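Local coordinates for protein glutaminyl-tRNA synthetase (Saccharomyces cerevisiae, PDB 3TL4) that joins L-glutamine to its cognate tRNA(Gln) at the expense of ATP, the piece modelled here being its appended N-terminal tRNA-binding domain, at residues G80-S85 with M105-N110; I117-V122 with K167-Q172; Q128-N133 with Q172-L177. All coordinates share one frame; numbering follows the deposited sequence.

Interaction 1: G80-S85 with M105-N110; sequences GDLKTS and MGMNEN
The carboxylate of Asp81 and the side-chain amide of Asn108 come near each other with their planes 88° apart, almost perpendicular, and they do not bond directly: Asp81 OD2 stays 4.0 Å from Asn108 ND2. A water joins them instead, donating one hydrogen to Asp81 OD2 at 2.7 Å and the other to Asn108 OD1 at 2.6 Å. The bridge therefore uses the amide's oxygen, while ND2 is merely the nearer atom to the acid. Asp81 OD2 has a second donor in Asn79 ND2, just before the turn, so this oxygen is held by Asn79 as well as by the water. With CG beside the backbone N in both residues (chi1 -73° in Asp81, -79° in Asn108), the two oxygens come within reach of the same water.

Next to this water bridge the contact is apolar. Leu82 reaches across with CD1 to the terminal methyl CE of selenomethionine Met107, 4.2 Å away, a loose touch between two buried side chains. Ile73 of helix 70-78 and Ala91 of helix 85-98 each pack on both Leu82 and Met107, and Val113 touches Leu82, Asp81 and Asn108.

Gly80, at positive phi, ends the preceding helix in a Schellman motif, and Thr84 N-caps helix 85-98 through OG1 to Gln87 N. This is a tight helix-to-helix connection, capped at both ends, packed against the short helix 104-109 in the all-helical tRNA-binding domain.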
loop_
_atom_site.group_PDB
_atom_site.type_symbol
_atom_site.label_atom_id
_atom_site.label_comp_id
_atom_site.label_asym_id
_atom_site.label_seq_id
_atom_site.Cartn_x
_atom_site.Cartn_y
_atom_site.Cartn_z
ATOM N N GLY A 80 1.010 1.135 -13.573
ATOM C CA GLY A 80 1.160 2.228 -12.616
ATOM C C GLY A 80 -0.125 2.655 -11.919
ATOM O O GLY A 80 -0.136 3.622 -11.161
ATOM N N ASP A 81 -1.215 1.936 -12.177
ATOM C CA ASP A 81 -2.476 2.191 -11.489
ATOM C C ASP A 81 -2.389 1.794 -10.009
ATOM O O ASP A 81 -2.793 2.549 -9.123
ATOM C CB ASP A 81 -3.623 1.451 -12.183
ATOM C CG ASP A 81 -4.012 2.080 -13.531
ATOM O OD1 ASP A 81 -3.654 3.262 -13.788
ATOM O OD2 ASP A 81 -4.692 1.392 -14.330
ATOM N N LEU A 82 -1.839 0.613 -9.753
ATOM C CA LEU A 82 -1.689 0.102 -8.397
ATOM C C LEU A 82 -0.255 0.310 -7.936
ATOM O O LEU A 82 0.639 -0.446 -8.325
ATOM C CB LEU A 82 -2.033 -1.386 -8.361
ATOM C CG LEU A 82 -3.410 -1.766 -8.913
ATOM C CD1 LEU A 82 -3.576 -3.269 -8.911
ATOM C CD2 LEU A 82 -4.527 -1.110 -8.104
ATOM N N LYS A 83 -0.043 1.332 -7.105
ATOM C CA LYS A 83 1.298 1.761 -6.705
ATOM C C LYS A 83 1.761 1.222 -5.354
ATOM O O LYS A 83 2.956 1.217 -5.078
ATOM C CB LYS A 83 1.398 3.295 -6.671
ATOM C CG LYS A 83 1.075 4.003 -7.969
ATOM C CD LYS A 83 2.034 3.604 -9.089
ATOM C CE LYS A 83 3.413 4.233 -8.915
ATOM N NZ LYS A 83 4.323 3.969 -10.073
ATOM N N THR A 84 0.838 0.794 -4.497
ATOM C CA THR A 84 1.235 0.368 -3.147
ATOM C C THR A 84 0.797 -1.060 -2.825
ATOM O O THR A 84 -0.075 -1.620 -3.500
ATOM C CB THR A 84 0.698 1.333 -2.054
ATOM O OG1 THR A 84 -0.730 1.316 -2.061
ATOM C CG2 THR A 84 1.164 2.754 -2.311
ATOM N N SER A 85 1.420 -1.642 -1.802
ATOM C CA SER A 85 1.040 -2.957 -1.296
ATOM C C SER A 85 -0.408 -2.930 -0.871
ATOM O O SER A 85 -1.128 -3.925 -0.999
ATOM C CB SER A 85 1.880 -3.332 -0.079
ATOM O OG SER A 85 3.238 -3.448 -0.430
HETATM N N MSE A 105 -12.392 -1.435 -14.246
HETATM C CA MSE A 105 -12.968 -0.261 -13.570
HETATM C C MSE A 105 -13.464 -0.589 -12.179
HETATM O O MSE A 105 -13.360 0.239 -11.273
HETATM C CB MSE A 105 -14.157 0.333 -14.322
HETATM C CG MSE A 105 -14.075 0.324 -15.826
HETATM SE SE MSE A 105 -15.770 0.955 -16.537
HETATM C CE MSE A 105 -15.787 2.667 -15.612
ATOM N N GLY A 106 -14.052 -1.772 -12.021
ATOM C CA GLY A 106 -14.530 -2.192 -10.715
ATOM C C GLY A 106 -13.371 -2.311 -9.745
ATOM O O GLY A 106 -13.411 -1.808 -8.624
HETATM N N MSE A 107 -12.319 -2.979 -10.189
HETATM C CA MSE A 107 -11.129 -3.120 -9.371
HETATM C C MSE A 107 -10.518 -1.753 -9.039
HETATM O O MSE A 107 -10.289 -1.438 -7.883
HETATM C CB MSE A 107 -10.112 -3.978 -10.101
HETATM C CG MSE A 107 -8.923 -4.351 -9.254
HETATM SE SE MSE A 107 -7.429 -4.920 -10.378
HETATM C CE MSE A 107 -7.041 -3.250 -11.290
ATOM N N ASN A 108 -10.249 -0.957 -10.068
ATOM C CA ASN A 108 -9.730 0.395 -9.898
ATOM C C ASN A 108 -10.535 1.193 -8.870
ATOM O O ASN A 108 -9.979 1.748 -7.923
ATOM C CB ASN A 108 -9.747 1.134 -11.238
ATOM C CG ASN A 108 -8.584 0.756 -12.133
ATOM O OD1 ASN A 108 -7.735 -0.067 -11.766
ATOM N ND2 ASN A 108 -8.533 1.368 -13.322
ATOM N N GLU A 109 -11.847 1.242 -9.073
ATOM C CA GLU A 109 -12.764 1.950 -8.180
ATOM C C GLU A 109 -12.676 1.489 -6.719
ATOM O O GLU A 109 -12.982 2.246 -5.809
ATOM C CB GLU A 109 -14.203 1.806 -8.699
ATOM C CG GLU A 109 -15.290 2.399 -7.810
ATOM C CD GLU A 109 -16.630 2.541 -8.531
ATOM O OE1 GLU A 109 -16.754 2.037 -9.671
ATOM O OE2 GLU A 109 -17.555 3.164 -7.959
ATOM N N ASN A 110 -12.263 0.247 -6.495
ATOM C CA ASN A 110 -12.176 -0.282 -5.139
ATOM C C ASN A 110 -10.748 -0.506 -4.657
ATOM O O ASN A 110 -10.536 -1.125 -3.622
ATOM C CB ASN A 110 -12.983 -1.570 -5.008
ATOM C CG ASN A 110 -14.473 -1.320 -5.090
ATOM O OD1 ASN A 110 -15.106 -0.983 -4.092
ATOM N ND2 ASN A 110 -15.040 -1.469 -6.285
HETATM O O HOH W 1 -5.945 -0.847 -13.532
#

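Interaction 2: I117-V122 with K167-Q172; sequences ITEDQV and KPIIDQ
Ile169 brings its outer methyl, CD1, against the first turn of helix 119-132, and nearly everything in this contact happens at that one carbon. CD1 lies 3.7 Å from Val122 CG1 and 3.9 Å from Val122 CB, so it rests against the CB-CG1 side of the valine; the two side chains are roughly perpendicular. Both residues aim their CB at the opposite helix, and their CA atoms, 7.7 Å apart, are the nearest pair between the segments. Ile169 carries CG1 beside its backbone N (chi1 -67°), and from there the chain runs out to CD1. Val122 answers with CG1, the branch anti to its own N (chi1 176°).

The same CD1 also touches Glu119, one turn earlier. It lies 3.9 Å from the carbonyl O of Glu119 and 4.2 Å from Glu119 CG, which comes alongside the methyl at a slant. Beyond CG the chain is extended, carrying the carboxylate onward to a salt bridge between OE2 and Arg123 NH1. Arg123 packs on Ile169 as well.

Each helix has local polar bonds of its own. Thr118 N-caps helix 119-132, its OG1 accepting from Gln121 N at 3.1 Å. On the other segment, Lys167 NZ bridges Asp171 OD1 at 2.9 Å, reaching it on the syn side, somewhat out of the carboxylate plane.

The contact thus joins the N-terminal end of helix 119-132 to the early turns of helix 166-178. Ile170 turns to Val126 and to Phe149 of helix 145-153, Lys167 also lies on Phe149, and Val122 meets Ser165, in the loop just ahead of helix 166-178.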
loop_
_atom_site.group_PDB
_atom_site.type_symbol
_atom_site.label_atom_id
_atom_site.label_comp_id
_atom_site.label_asym_id
_atom_site.label_seq_id
_atom_site.Cartn_x
_atom_site.Cartn_y
_atom_site.Cartn_z
ATOM N N ILE A 117 -4.687 12.109 -2.373
ATOM C CA ILE A 117 -4.920 13.013 -1.261
ATOM C C ILE A 117 -3.738 13.965 -1.103
ATOM O O ILE A 117 -2.609 13.537 -0.868
ATOM C CB ILE A 117 -5.092 12.231 0.038
ATOM C CG1 ILE A 117 -5.966 10.998 -0.204
ATOM C CG2 ILE A 117 -5.666 13.121 1.128
ATOM C CD1 ILE A 117 -7.361 11.315 -0.637
ATOM N N THR A 118 -4.005 15.258 -1.232
ATOM C CA THR A 118 -2.955 16.271 -1.189
ATOM C C THR A 118 -2.588 16.608 0.250
ATOM O O THR A 118 -3.368 16.351 1.165
ATOM C CB THR A 118 -3.414 17.565 -1.878
ATOM O OG1 THR A 118 -4.536 18.106 -1.174
ATOM C CG2 THR A 118 -3.828 17.295 -3.310
ATOM N N GLU A 119 -1.404 17.178 0.456
ATOM C CA GLU A 119 -1.034 17.664 1.781
ATOM C C GLU A 119 -2.156 18.539 2.358
ATOM O O GLU A 119 -2.435 18.515 3.558
ATOM C CB GLU A 119 0.270 18.461 1.723
ATOM C CG GLU A 119 0.278 19.632 2.702
ATOM C CD GLU A 119 1.579 20.414 2.730
ATOM O OE1 GLU A 119 2.473 20.140 1.898
ATOM O OE2 GLU A 119 1.705 21.305 3.599
ATOM N N ASP A 120 -2.801 19.317 1.497
ATOM C CA ASP A 120 -3.844 20.227 1.942
ATOM C C ASP A 120 -5.074 19.475 2.453
ATOM O O ASP A 120 -5.730 19.890 3.405
ATOM C CB ASP A 120 -4.225 21.146 0.795
ATOM C CG ASP A 120 -4.764 22.459 1.269
ATOM O OD1 ASP A 120 -3.941 23.337 1.601
ATOM O OD2 ASP A 120 -6.004 22.615 1.313
ATOM N N GLN A 121 -5.388 18.353 1.819
ATOM C CA GLN A 121 -6.510 17.546 2.284
ATOM C C GLN A 121 -6.177 16.825 3.601
ATOM O O GLN A 121 -6.997 16.809 4.521
ATOM C CB GLN A 121 -6.964 16.548 1.219
ATOM C CG GLN A 121 -7.180 17.152 -0.168
ATOM C CD GLN A 121 -7.629 16.103 -1.175
ATOM O OE1 GLN A 121 -8.787 15.690 -1.177
ATOM N NE2 GLN A 121 -6.712 15.662 -2.027
ATOM N N VAL A 122 -4.986 16.230 3.700
ATOM C CA VAL A 122 -4.553 15.634 4.972
ATOM C C VAL A 122 -4.763 16.666 6.084
ATOM O O VAL A 122 -5.366 16.376 7.113
ATOM C CB VAL A 122 -3.062 15.156 4.938
ATOM C CG1 VAL A 122 -2.623 14.641 6.298
ATOM C CG2 VAL A 122 -2.848 14.075 3.876
ATOM N N LYS A 167 2.638 12.873 10.147
ATOM C CA LYS A 167 3.276 13.355 11.374
ATOM C C LYS A 167 3.661 14.842 11.389
ATOM O O LYS A 167 3.383 15.537 12.359
ATOM C CB LYS A 167 4.468 12.484 11.754
ATOM C CG LYS A 167 4.769 12.532 13.236
ATOM C CD LYS A 167 3.518 12.225 14.051
ATOM C CE LYS A 167 3.802 12.243 15.548
ATOM N NZ LYS A 167 4.400 13.533 16.004
ATOM N N PRO A 168 4.308 15.331 10.320
ATOM C CA PRO A 168 4.643 16.760 10.242
ATOM C C PRO A 168 3.407 17.650 10.231
ATOM O O PRO A 168 3.407 18.723 10.833
ATOM C CB PRO A 168 5.370 16.879 8.899
ATOM C CG PRO A 168 5.890 15.501 8.628
ATOM C CD PRO A 168 4.864 14.569 9.191
ATOM N N ILE A 169 2.356 17.225 9.545
ATOM C CA ILE A 169 1.166 18.065 9.496
ATOM C C ILE A 169 0.477 18.119 10.858
ATOM O O ILE A 169 -0.048 19.163 11.252
ATOM C CB ILE A 169 0.197 17.631 8.401
ATOM C CG1 ILE A 169 0.830 17.871 7.023
ATOM C CG2 ILE A 169 -1.098 18.391 8.540
ATOM C CD1 ILE A 169 0.259 16.969 5.936
ATOM N N ILE A 170 0.510 17.004 11.583
ATOM C CA ILE A 170 -0.001 16.966 12.950
ATOM C C ILE A 170 0.786 17.848 13.910
ATOM O O ILE A 170 0.198 18.602 14.680
ATOM C CB ILE A 170 -0.028 15.548 13.522
ATOM C CG1 ILE A 170 -1.093 14.727 12.802
ATOM C CG2 ILE A 170 -0.305 15.600 15.022
ATOM C CD1 ILE A 170 -1.043 13.251 13.106
ATOM N N ASP A 171 2.112 17.733 13.879
ATOM C CA ASP A 171 2.966 18.590 14.694
ATOM C C ASP A 171 2.658 20.076 14.462
ATOM O O ASP A 171 2.553 20.849 15.409
ATOM C CB ASP A 171 4.448 18.295 14.439
ATOM C CG ASP A 171 4.895 16.946 15.028
ATOM O OD1 ASP A 171 4.177 16.384 15.891
ATOM O OD2 ASP A 171 5.972 16.448 14.630
ATOM N N GLN A 172 2.486 20.472 13.206
ATOM C CA GLN A 172 2.173 21.861 12.898
ATOM C C GLN A 172 0.809 22.291 13.438
ATOM O O GLN A 172 0.665 23.357 14.005
ATOM C CB GLN A 172 2.182 22.077 11.399
ATOM C CG GLN A 172 3.450 21.680 10.684
ATOM C CD GLN A 172 3.305 21.902 9.188
ATOM O OE1 GLN A 172 3.154 23.038 8.732
ATOM N NE2 GLN A 172 3.305 20.820 8.421
#

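Interaction 3: Q128-N133 with Q172-L177; sequences QYIQEN and QEVLKL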
loop_
_atom_site.group_PDB
_atom_site.type_symbol
_atom_site.label_atom_id
_atom_site.label_comp_id
_atom_site.label_asym_id
_atom_site.label_seq_id
_atom_site.Cartn_x
_atom_site.Cartn_y
_atom_site.Cartn_z
ATOM N N GLN A 128 -9.987 18.909 11.383
ATOM C CA GLN A 128 -11.314 18.444 11.759
ATOM C C GLN A 128 -11.251 17.543 12.985
ATOM O O GLN A 128 -12.037 17.694 13.921
ATOM C CB GLN A 128 -11.897 17.659 10.589
ATOM C CG GLN A 128 -13.398 17.769 10.389
ATOM C CD GLN A 128 -13.845 17.140 9.065
ATOM O OE1 GLN A 128 -13.709 17.748 7.997
ATOM N NE2 GLN A 128 -14.365 15.915 9.134
ATOM N N TYR A 129 -10.321 16.593 12.963
ATOM C CA TYR A 129 -10.112 15.711 14.098
ATOM C C TYR A 129 -9.773 16.502 15.366
ATOM O O TYR A 129 -10.345 16.259 16.436
ATOM C CB TYR A 129 -8.998 14.689 13.813
ATOM C CG TYR A 129 -8.679 13.833 15.020
ATOM C CD1 TYR A 129 -9.286 12.593 15.196
ATOM C CD2 TYR A 129 -7.807 14.277 15.996
ATOM C CE1 TYR A 129 -9.013 11.808 16.304
ATOM C CE2 TYR A 129 -7.524 13.500 17.111
ATOM C CZ TYR A 129 -8.128 12.264 17.256
ATOM O OH TYR A 129 -7.856 11.490 18.354
ATOM N N ILE A 130 -8.837 17.438 15.243
ATOM C CA ILE A 130 -8.445 18.291 16.363
ATOM C C ILE A 130 -9.620 19.100 16.919
ATOM O O ILE A 130 -9.784 19.199 18.141
ATOM C CB ILE A 130 -7.287 19.234 15.959
ATOM C CG1 ILE A 130 -6.036 18.403 15.668
ATOM C CG2 ILE A 130 -7.007 20.260 17.059
ATOM C CD1 ILE A 130 -4.864 19.218 15.262
ATOM N N GLN A 131 -10.434 19.669 16.024
ATOM C CA GLN A 131 -11.651 20.391 16.428
ATOM C C GLN A 131 -12.599 19.498 17.248
ATOM O O GLN A 131 -13.164 19.910 18.267
ATOM C CB GLN A 131 -12.379 20.942 15.189
ATOM C CG GLN A 131 -13.700 21.672 15.486
ATOM C CD GLN A 131 -13.502 22.997 16.222
ATOM O OE1 GLN A 131 -12.443 23.623 16.126
ATOM N NE2 GLN A 131 -14.523 23.425 16.963
ATOM N N GLU A 132 -12.752 18.269 16.779
ATOM C CA GLU A 132 -13.672 17.292 17.348
ATOM C C GLU A 132 -13.203 16.795 18.709
ATOM O O GLU A 132 -13.994 16.396 19.556
ATOM C CB GLU A 132 -13.820 16.094 16.371
ATOM C CG GLU A 132 -14.620 16.431 15.098
ATOM C CD GLU A 132 -14.508 15.382 13.989
ATOM O OE1 GLU A 132 -13.872 14.327 14.208
ATOM O OE2 GLU A 132 -15.053 15.619 12.886
ATOM N N ASN A 133 -11.896 16.800 18.903
ATOM C CA ASN A 133 -11.321 16.285 20.122
ATOM C C ASN A 133 -10.620 17.387 20.915
ATOM O O ASN A 133 -9.790 17.108 21.768
ATOM C CB ASN A 133 -10.359 15.164 19.775
ATOM C CG ASN A 133 -11.072 13.960 19.165
ATOM O OD1 ASN A 133 -11.465 13.046 19.878
ATOM N ND2 ASN A 133 -11.266 13.976 17.844
ATOM N N GLN A 172 2.486 20.472 13.206
ATOM C CA GLN A 172 2.173 21.861 12.898
ATOM C C GLN A 172 0.809 22.291 13.438
ATOM O O GLN A 172 0.665 23.357 14.005
ATOM C CB GLN A 172 2.182 22.077 11.399
ATOM C CG GLN A 172 3.450 21.680 10.684
ATOM C CD GLN A 172 3.305 21.902 9.188
ATOM O OE1 GLN A 172 3.154 23.038 8.732
ATOM N NE2 GLN A 172 3.305 20.820 8.421
ATOM N N GLU A 173 -0.199 21.464 13.241
ATOM C CA GLU A 173 -1.544 21.820 13.671
ATOM C C GLU A 173 -1.682 21.849 15.182
ATOM O O GLU A 173 -2.394 22.676 15.724
ATOM C CB GLU A 173 -2.560 20.870 13.056
ATOM C CG GLU A 173 -2.621 21.006 11.529
ATOM C CD GLU A 173 -2.950 22.423 11.107
ATOM O OE1 GLU A 173 -3.894 23.001 11.689
ATOM O OE2 GLU A 173 -2.268 22.962 10.210
ATOM N N VAL A 174 -0.993 20.945 15.863
ATOM C CA VAL A 174 -1.077 20.865 17.314
ATOM C C VAL A 174 -0.448 22.094 17.937
ATOM O O VAL A 174 -0.976 22.663 18.895
ATOM C CB VAL A 174 -0.433 19.554 17.834
ATOM C CG1 VAL A 174 -0.240 19.607 19.309
ATOM C CG2 VAL A 174 -1.318 18.372 17.468
ATOM N N LEU A 175 0.669 22.524 17.359
ATOM C CA LEU A 175 1.333 23.765 17.769
ATOM C C LEU A 175 0.362 24.942 17.764
ATOM O O LEU A 175 0.373 25.753 18.689
ATOM C CB LEU A 175 2.527 24.066 16.850
ATOM C CG LEU A 175 3.381 25.313 17.106
ATOM C CD1 LEU A 175 3.913 25.361 18.551
ATOM C CD2 LEU A 175 4.528 25.377 16.089
ATOM N N LYS A 176 -0.476 25.043 16.730
ATOM C CA LYS A 176 -1.401 26.177 16.629
ATOM C C LYS A 176 -2.343 26.271 17.829
ATOM O O LYS A 176 -2.669 27.364 18.294
ATOM C CB LYS A 176 -2.213 26.101 15.334
ATOM C CG LYS A 176 -1.373 26.228 14.085
ATOM C CD LYS A 176 -2.159 25.880 12.818
ATOM C CE LYS A 176 -1.226 25.873 11.609
ATOM N NZ LYS A 176 -1.899 25.359 10.384
ATOM N N LEU A 177 -2.788 25.115 18.311
ATOM C CA LEU A 177 -3.743 25.012 19.419
ATOM C C LEU A 177 -3.078 25.078 20.793
ATOM O O LEU A 177 -3.622 25.660 21.732
ATOM C CB LEU A 177 -4.504 23.682 19.303
ATOM C CG LEU A 177 -5.440 23.236 20.432
ATOM C CD1 LEU A 177 -6.590 24.226 20.639
ATOM C CD2 LEU A 177 -5.969 21.828 20.153
#
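Helices 128-132 and 172-177 run the same general way, their short axes 11.0 Å apart at closest approach and inclined at -37°, with Ile130 and Val174 nearest by CA. Ile130 points toward helix 172-177 and uses both its branches. Its CD1 meets Glu173 CB at 3.6 Å, one side chain lying square across the other, and sits more loosely, 4.3 Å away, by Val174 CG2. Its other branch, CG2, touches Leu177 CD2 at 3.6 Å, where isoleucine and leucine lie alongside, running opposite ways. Leu177 holds CG anti to its backbone N (chi1 172°) and continues onto helix 134-140, touching Ile137 and Leu138.

Glu173 gives its CB to the apolar contact; from there the chain bends, and OE2 forms a salt bridge with Arg123 NE. Within 128-133, where Asn133 is the first residue to leave helical angles, Asn133 ND2 bonds Tyr129 O at 2.8 Å, nearly straight at 174°, and lies over the centre of one face of the Tyr129 ring.

Across the interface, then, only carbon meets carbon: van der Waals packing joins the helices, while the buried acid's charge is met by an arginine of helix 119-132 itself, which probably favours its ionised form.

How the interactions relate
From the N terminus, interaction 1 comes first: the connection after helix 70-78 meets helix 104-109, closing a loop that holds helix 85-98. It is complete before interaction 2 opens, and their centres lie about 23 Å apart without touching. The chain then enters helix 119-132, which takes part in both remaining contacts. Interactions 2 and 3 cross along the sequence, 117-122 pairing with 167-172 and 128-133 with 172-177, and they share Gln172. Their centres are about 11 Å apart, successive stations along the same two helices, 119-132 and 166-178, and each closes a loop of the chain that contains helices 134-140 and 145-153.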